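Local coordinates for protein putative hydrolase (Chloroflexus aurantiacus J-10-fl, PDB 3CMN) that is a putative hydrolase, probably a zinc-dependent metallopeptidase of the zincin-like kind, at residues Y142-L147 with M299-V304; D255-L260 with L310-A315. All coordinates share one frame; numbering follows the deposited sequence.

Contact 1: Y142-L147 with M299-V304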
loop_
_atom_site.group_PDB
_atom_site.type_symbol
_atom_site.label_atom_id
_atom_site.label_comp_id
_atom_site.label_asym_id
_atom_site.label_seq_id
_atom_site.Cartn_x
_atom_site.Cartn_y
_atom_site.Cartn_z
ATOM N N TYR A 142 0.957 -3.212 -3.287
ATOM C CA TYR A 142 0.787 -1.980 -2.522
ATOM C C TYR A 142 1.037 -2.031 -1.024
ATOM O O TYR A 142 0.328 -1.395 -0.255
ATOM C CB TYR A 142 -0.616 -1.418 -2.793
ATOM C CG TYR A 142 -0.853 -1.119 -4.265
ATOM C CD1 TYR A 142 -1.267 -2.119 -5.149
ATOM C CD2 TYR A 142 -0.573 0.145 -4.787
ATOM C CE1 TYR A 142 -1.387 -1.866 -6.519
ATOM C CE2 TYR A 142 -0.689 0.410 -6.147
ATOM C CZ TYR A 142 -1.090 -0.594 -7.009
ATOM O OH TYR A 142 -1.153 -0.321 -8.357
ATOM N N ASP A 143 2.050 -2.772 -0.600
ATOM C CA ASP A 143 2.334 -2.866 0.825
ATOM C C ASP A 143 3.156 -1.689 1.300
ATOM O O ASP A 143 3.072 -1.277 2.460
ATOM C CB ASP A 143 3.070 -4.169 1.135
ATOM C CG ASP A 143 2.165 -5.384 1.036
ATOM O OD1 ASP A 143 2.652 -6.494 1.306
ATOM O OD2 ASP A 143 0.969 -5.230 0.699
ATOM N N LEU A 144 3.945 -1.140 0.385
ATOM C CA LEU A 144 4.803 -0.011 0.696
ATOM C C LEU A 144 4.365 1.212 -0.111
ATOM O O LEU A 144 4.512 1.256 -1.326
ATOM C CB LEU A 144 6.249 -0.386 0.385
ATOM C CG LEU A 144 6.709 -1.713 1.011
ATOM C CD1 LEU A 144 8.118 -2.029 0.546
ATOM C CD2 LEU A 144 6.648 -1.622 2.535
ATOM N N SER A 145 3.813 2.200 0.583
ATOM C CA SER A 145 3.326 3.423 -0.048
ATOM C C SER A 145 4.324 4.078 -0.996
ATOM O O SER A 145 3.975 4.403 -2.133
ATOM C CB SER A 145 2.908 4.435 1.022
ATOM O OG SER A 145 1.884 3.905 1.838
ATOM N N LEU A 146 5.556 4.282 -0.537
ATOM C CA LEU A 146 6.569 4.919 -1.379
ATOM C C LEU A 146 6.870 4.154 -2.667
ATOM O O LEU A 146 7.384 4.725 -3.627
ATOM C CB LEU A 146 7.864 5.155 -0.588
ATOM C CG LEU A 146 7.782 6.330 0.397
ATOM C CD1 LEU A 146 9.107 6.492 1.131
ATOM C CD2 LEU A 146 7.432 7.601 -0.358
ATOM N N LEU A 147 6.556 2.864 -2.693
ATOM C CA LEU A 147 6.775 2.081 -3.899
ATOM C C LEU A 147 5.504 2.109 -4.742
ATOM O O LEU A 147 5.543 1.860 -5.940
ATOM C CB LEU A 147 7.148 0.632 -3.558
ATOM C CG LEU A 147 8.564 0.366 -3.031
ATOM C CD1 LEU A 147 8.736 -1.134 -2.831
ATOM C CD2 LEU A 147 9.622 0.889 -4.007
ATOM N N MET A 299 3.743 -0.333 10.343
ATOM C CA MET A 299 5.009 0.054 10.944
ATOM C C MET A 299 6.134 0.030 9.920
ATOM O O MET A 299 6.966 0.935 9.883
ATOM C CB MET A 299 5.339 -0.870 12.120
ATOM C CG MET A 299 4.305 -0.812 13.230
ATOM S SD MET A 299 4.692 -1.868 14.644
ATOM C CE MET A 299 4.521 -3.502 13.910
ATOM N N LEU A 300 6.155 -1.000 9.084
ATOM C CA LEU A 300 7.193 -1.115 8.070
ATOM C C LEU A 300 7.008 -0.077 6.962
ATOM O O LEU A 300 7.983 0.399 6.380
ATOM C CB LEU A 300 7.203 -2.531 7.483
ATOM C CG LEU A 300 7.491 -3.700 8.445
ATOM C CD1 LEU A 300 7.241 -5.012 7.714
ATOM C CD2 LEU A 300 8.932 -3.646 8.971
ATOM N N ASP A 301 5.761 0.275 6.664
ATOM C CA ASP A 301 5.501 1.283 5.641
ATOM C C ASP A 301 6.030 2.624 6.155
ATOM O O ASP A 301 6.585 3.429 5.415
ATOM C CB ASP A 301 4.006 1.374 5.344
ATOM C CG ASP A 301 3.709 2.203 4.114
ATOM O OD1 ASP A 301 4.583 2.300 3.220
ATOM O OD2 ASP A 301 2.590 2.746 4.028
ATOM N N GLN A 302 5.861 2.843 7.446
ATOM C CA GLN A 302 6.337 4.057 8.073
ATOM C C GLN A 302 7.871 4.070 8.086
ATOM O O GLN A 302 8.503 5.094 7.791
ATOM C CB GLN A 302 5.811 4.112 9.493
ATOM C CG GLN A 302 6.219 5.344 10.231
ATOM C CD GLN A 302 5.675 5.339 11.628
ATOM O OE1 GLN A 302 6.422 5.471 12.590
ATOM N NE2 GLN A 302 4.365 5.174 11.752
ATOM N N MET A 303 8.449 2.919 8.440
ATOM C CA MET A 303 9.896 2.723 8.490
ATOM C C MET A 303 10.532 3.160 7.175
ATOM O O MET A 303 11.578 3.814 7.173
ATOM C CB MET A 303 10.212 1.238 8.757
ATOM C CG MET A 303 11.706 0.837 8.793
ATOM S SD MET A 303 12.625 0.754 7.218
ATOM C CE MET A 303 12.036 -0.774 6.530
ATOM N N VAL A 304 9.903 2.796 6.060
ATOM C CA VAL A 304 10.426 3.160 4.748
ATOM C C VAL A 304 10.416 4.678 4.545
ATOM O O VAL A 304 11.301 5.220 3.891
ATOM C CB VAL A 304 9.624 2.489 3.602
ATOM C CG1 VAL A 304 10.327 2.711 2.280
ATOM C CG2 VAL A 304 9.477 1.006 3.863
HETATM O O HOH W 1 6.470 3.568 1.952
#
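Asp-301, on helix 283-307, turns its carboxylate to Ser-145, on the helical segment 145-148, in a largely helical protein assigned to the zincin-like metallopeptidases. Both oxygens grip the serine: OG of Ser-145 donates to OD2 of Asp-301 on its syn lone pair at 2.6 Å, and N of Ser-145 meets OD1 of Asp-301 at 2.7 Å, on the syn side but 34° out of the carboxylate plane. Water 1 extends the grip, accepting from N of Leu-146 and donating to OD1 of Asp-301. An aspartate suits the place because its two oxygens can accept from the N-H and the hydroxyl of one serine, and these donors probably stabilise its charge. CG of Asp-301 stands anti to the backbone N (chi1 -169°), which carries it toward Ser-145; chi2 of 26° turns the oxygens. Val-304 offers one methyl to each leucine: CG2 meets CD2 of Leu-144 at 4.1 Å, the side chains crossing at about a right angle, and CG1 meets CD1 of Leu-146. Further out, Arg-297 hydrogen-bonds to O of Asp-143, whose carboxylate is held by N of Leu-139 and of Gly-140. CD1 of Leu-146 also lies 3.7 Å from O of Val-304.

Contact 2: D255-L260 with L310-A315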
loop_
_atom_site.group_PDB
_atom_site.type_symbol
_atom_site.label_atom_id
_atom_site.label_comp_id
_atom_site.label_asym_id
_atom_site.label_seq_id
_atom_site.Cartn_x
_atom_site.Cartn_y
_atom_site.Cartn_z
ATOM N N ASP A 255 1.498 15.997 7.796
ATOM C CA ASP A 255 0.078 15.921 8.111
ATOM C C ASP A 255 -0.711 15.450 6.892
ATOM O O ASP A 255 -1.574 14.585 7.000
ATOM C CB ASP A 255 -0.410 17.297 8.557
ATOM C CG ASP A 255 -1.661 17.227 9.407
ATOM O OD1 ASP A 255 -2.620 16.515 9.019
ATOM O OD2 ASP A 255 -1.688 17.894 10.465
ATOM N N ARG A 256 -0.397 16.027 5.734
ATOM C CA ARG A 256 -1.052 15.680 4.476
ATOM C C ARG A 256 -0.729 14.254 4.017
ATOM O O ARG A 256 -1.624 13.489 3.664
ATOM C CB ARG A 256 -0.645 16.668 3.374
ATOM C CG ARG A 256 -1.356 18.014 3.431
ATOM C CD ARG A 256 -0.938 18.881 2.252
ATOM N NE ARG A 256 -1.588 20.191 2.233
ATOM C CZ ARG A 256 -2.741 20.459 1.623
ATOM N NH1 ARG A 256 -3.401 19.509 0.964
ATOM N NH2 ARG A 256 -3.232 21.691 1.663
ATOM N N ILE A 257 0.553 13.905 4.010
ATOM C CA ILE A 257 0.983 12.572 3.601
ATOM C C ILE A 257 0.308 11.557 4.518
ATOM O O ILE A 257 -0.201 10.527 4.063
ATOM C CB ILE A 257 2.519 12.416 3.713
ATOM C CG1 ILE A 257 3.201 13.338 2.703
ATOM C CG2 ILE A 257 2.926 10.953 3.474
ATOM C CD1 ILE A 257 4.703 13.446 2.874
ATOM N N GLN A 258 0.298 11.869 5.811
ATOM C CA GLN A 258 -0.321 11.006 6.797
ATOM C C GLN A 258 -1.820 10.861 6.557
ATOM O O GLN A 258 -2.345 9.749 6.602
ATOM C CB GLN A 258 -0.056 11.548 8.200
ATOM C CG GLN A 258 1.357 11.280 8.686
ATOM C CD GLN A 258 1.686 12.014 9.970
ATOM O OE1 GLN A 258 0.827 12.181 10.839
ATOM N NE2 GLN A 258 2.939 12.441 10.106
ATOM N N ALA A 259 -2.510 11.968 6.294
ATOM C CA ALA A 259 -3.947 11.902 6.056
ATOM C C ALA A 259 -4.278 11.147 4.764
ATOM O O ALA A 259 -5.278 10.452 4.694
ATOM C CB ALA A 259 -4.544 13.311 6.031
ATOM N N LEU A 260 -3.438 11.278 3.742
ATOM C CA LEU A 260 -3.665 10.571 2.478
ATOM C C LEU A 260 -3.487 9.063 2.700
ATOM O O LEU A 260 -4.331 8.262 2.323
ATOM C CB LEU A 260 -2.677 11.062 1.404
ATOM C CG LEU A 260 -2.581 10.243 0.101
ATOM C CD1 LEU A 260 -3.880 10.394 -0.719
ATOM C CD2 LEU A 260 -1.378 10.721 -0.732
ATOM N N LEU A 310 11.564 11.008 5.581
ATOM C CA LEU A 310 10.251 11.530 5.946
ATOM C C LEU A 310 9.954 10.995 7.343
ATOM O O LEU A 310 9.337 9.937 7.501
ATOM C CB LEU A 310 9.175 11.060 4.962
ATOM C CG LEU A 310 9.268 11.656 3.558
ATOM C CD1 LEU A 310 9.959 10.671 2.626
ATOM C CD2 LEU A 310 7.872 11.988 3.050
ATOM N N ASP A 311 10.403 11.730 8.359
ATOM C CA ASP A 311 10.216 11.308 9.739
ATOM C C ASP A 311 8.816 11.562 10.265
ATOM O O ASP A 311 8.639 12.141 11.339
ATOM C CB ASP A 311 11.244 11.991 10.641
ATOM C CG ASP A 311 11.379 11.305 11.993
ATOM O OD1 ASP A 311 10.714 11.735 12.962
ATOM O OD2 ASP A 311 12.139 10.316 12.079
ATOM N N LEU A 312 7.823 11.112 9.507
ATOM C CA LEU A 312 6.429 11.266 9.887
ATOM C C LEU A 312 5.964 10.038 10.662
ATOM O O LEU A 312 6.746 9.122 10.909
ATOM C CB LEU A 312 5.576 11.460 8.637
ATOM C CG LEU A 312 5.905 10.565 7.440
ATOM C CD1 LEU A 312 5.496 9.117 7.691
ATOM C CD2 LEU A 312 5.184 11.123 6.242
ATOM N N LYS A 313 4.699 10.032 11.049
ATOM C CA LYS A 313 4.149 8.906 11.787
ATOM C C LYS A 313 2.784 8.507 11.242
ATOM O O LYS A 313 1.858 9.305 11.277
ATOM C CB LYS A 313 4.058 9.237 13.276
ATOM C CG LYS A 313 3.495 8.113 14.128
ATOM C CD LYS A 313 3.433 8.510 15.593
ATOM C CE LYS A 313 2.881 7.381 16.448
ATOM N NZ LYS A 313 2.833 7.748 17.890
ATOM N N LEU A 314 2.700 7.302 10.708
ATOM C CA LEU A 314 1.421 6.808 10.186
ATOM C C LEU A 314 0.408 6.565 11.307
ATOM O O LEU A 314 0.819 6.495 12.477
ATOM C CB LEU A 314 1.627 5.518 9.386
ATOM C CG LEU A 314 2.544 5.609 8.163
ATOM C CD1 LEU A 314 2.659 4.257 7.475
ATOM C CD2 LEU A 314 2.037 6.663 7.190
ATOM N N ALA A 315 -0.861 6.451 10.987
ATOM C CA ALA A 315 -1.865 6.218 12.013
ATOM C C ALA A 315 -2.244 4.746 12.093
ATOM O O ALA A 315 -2.316 4.046 11.081
ATOM C CB ALA A 315 -3.096 7.070 11.752
HETATM O O HOH W 2 -1.229 7.203 7.961
#
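Gln-258, on helix 248-279, faces a segment with no regular structure, 310-315, which runs past the helix flank; the nearest pair of CA atoms, those of Gln-258 and Leu-314, is 5.7 Å apart. This is a helix-to-loop contact in the largely helical fold of a protein assigned to the zincin-like metallopeptidases, in which the chain leaving helix 283-307 packs back against the preceding long helix. The segment 310-315 opens with an inverse gamma turn centred on Asp-311, closed by a weak bond from N of Leu-312 to O of Leu-310. The turn sends Leu-310 and Leu-312 to the helix while Asp-311 points outward, where its carboxylate forms a salt bridge with Arg-306.

Ile-257 receives both leucines, crossing each at about a right angle. Its CD1 presses on CD2 of Leu-310 at 3.5 Å, tighter than usual van der Waals contact, and its CG2 lies 3.6 Å from CD2 of Leu-312. A beta-branched isoleucine suits this place because its two arms can serve different neighbours. The side chain of Leu-312 also touches Phe-254 and Phe-305, bridging the two long helices with apolar surface.

Gln-258 slides past Leu-312 in the opposite direction, extended beyond CG, and lays its aliphatic part on the peptide of Lys-313: CG of Gln-258 is 3.3 Å from O of Lys-313. Lys-313 starts away from the helix and its chain is fully extended, which suits a charged residue that is itself exposed. Farther along, water 2 joins the backbones, donating to O of Gln-258 and accepting from N of Ala-315, 3.1 Å from each.

From the N terminus the chain passes segment 142-147, helix 174-193, whose HExxH sequence is consistent with a zinc site though no metal is bound, then 255-260 on helix 248-279, 299-304 on helix 283-307, and the loop 310-315. Contact 1 closes a long loop of 151 residues and contact 2 a mostly helical one of 49. Their segments alternate, so the loops cross. Contact 1 ties helix 283-307 to the short helix 145-148, and contact 2 ties the chain leaving helix 283-307 to helix 248-279. The two meet directly, their centres about 11 Å apart: CD1 of Leu-314 packs 3.8 Å from OD2 of Asp-301, and Gln-302 also lies against the 310-315 loop.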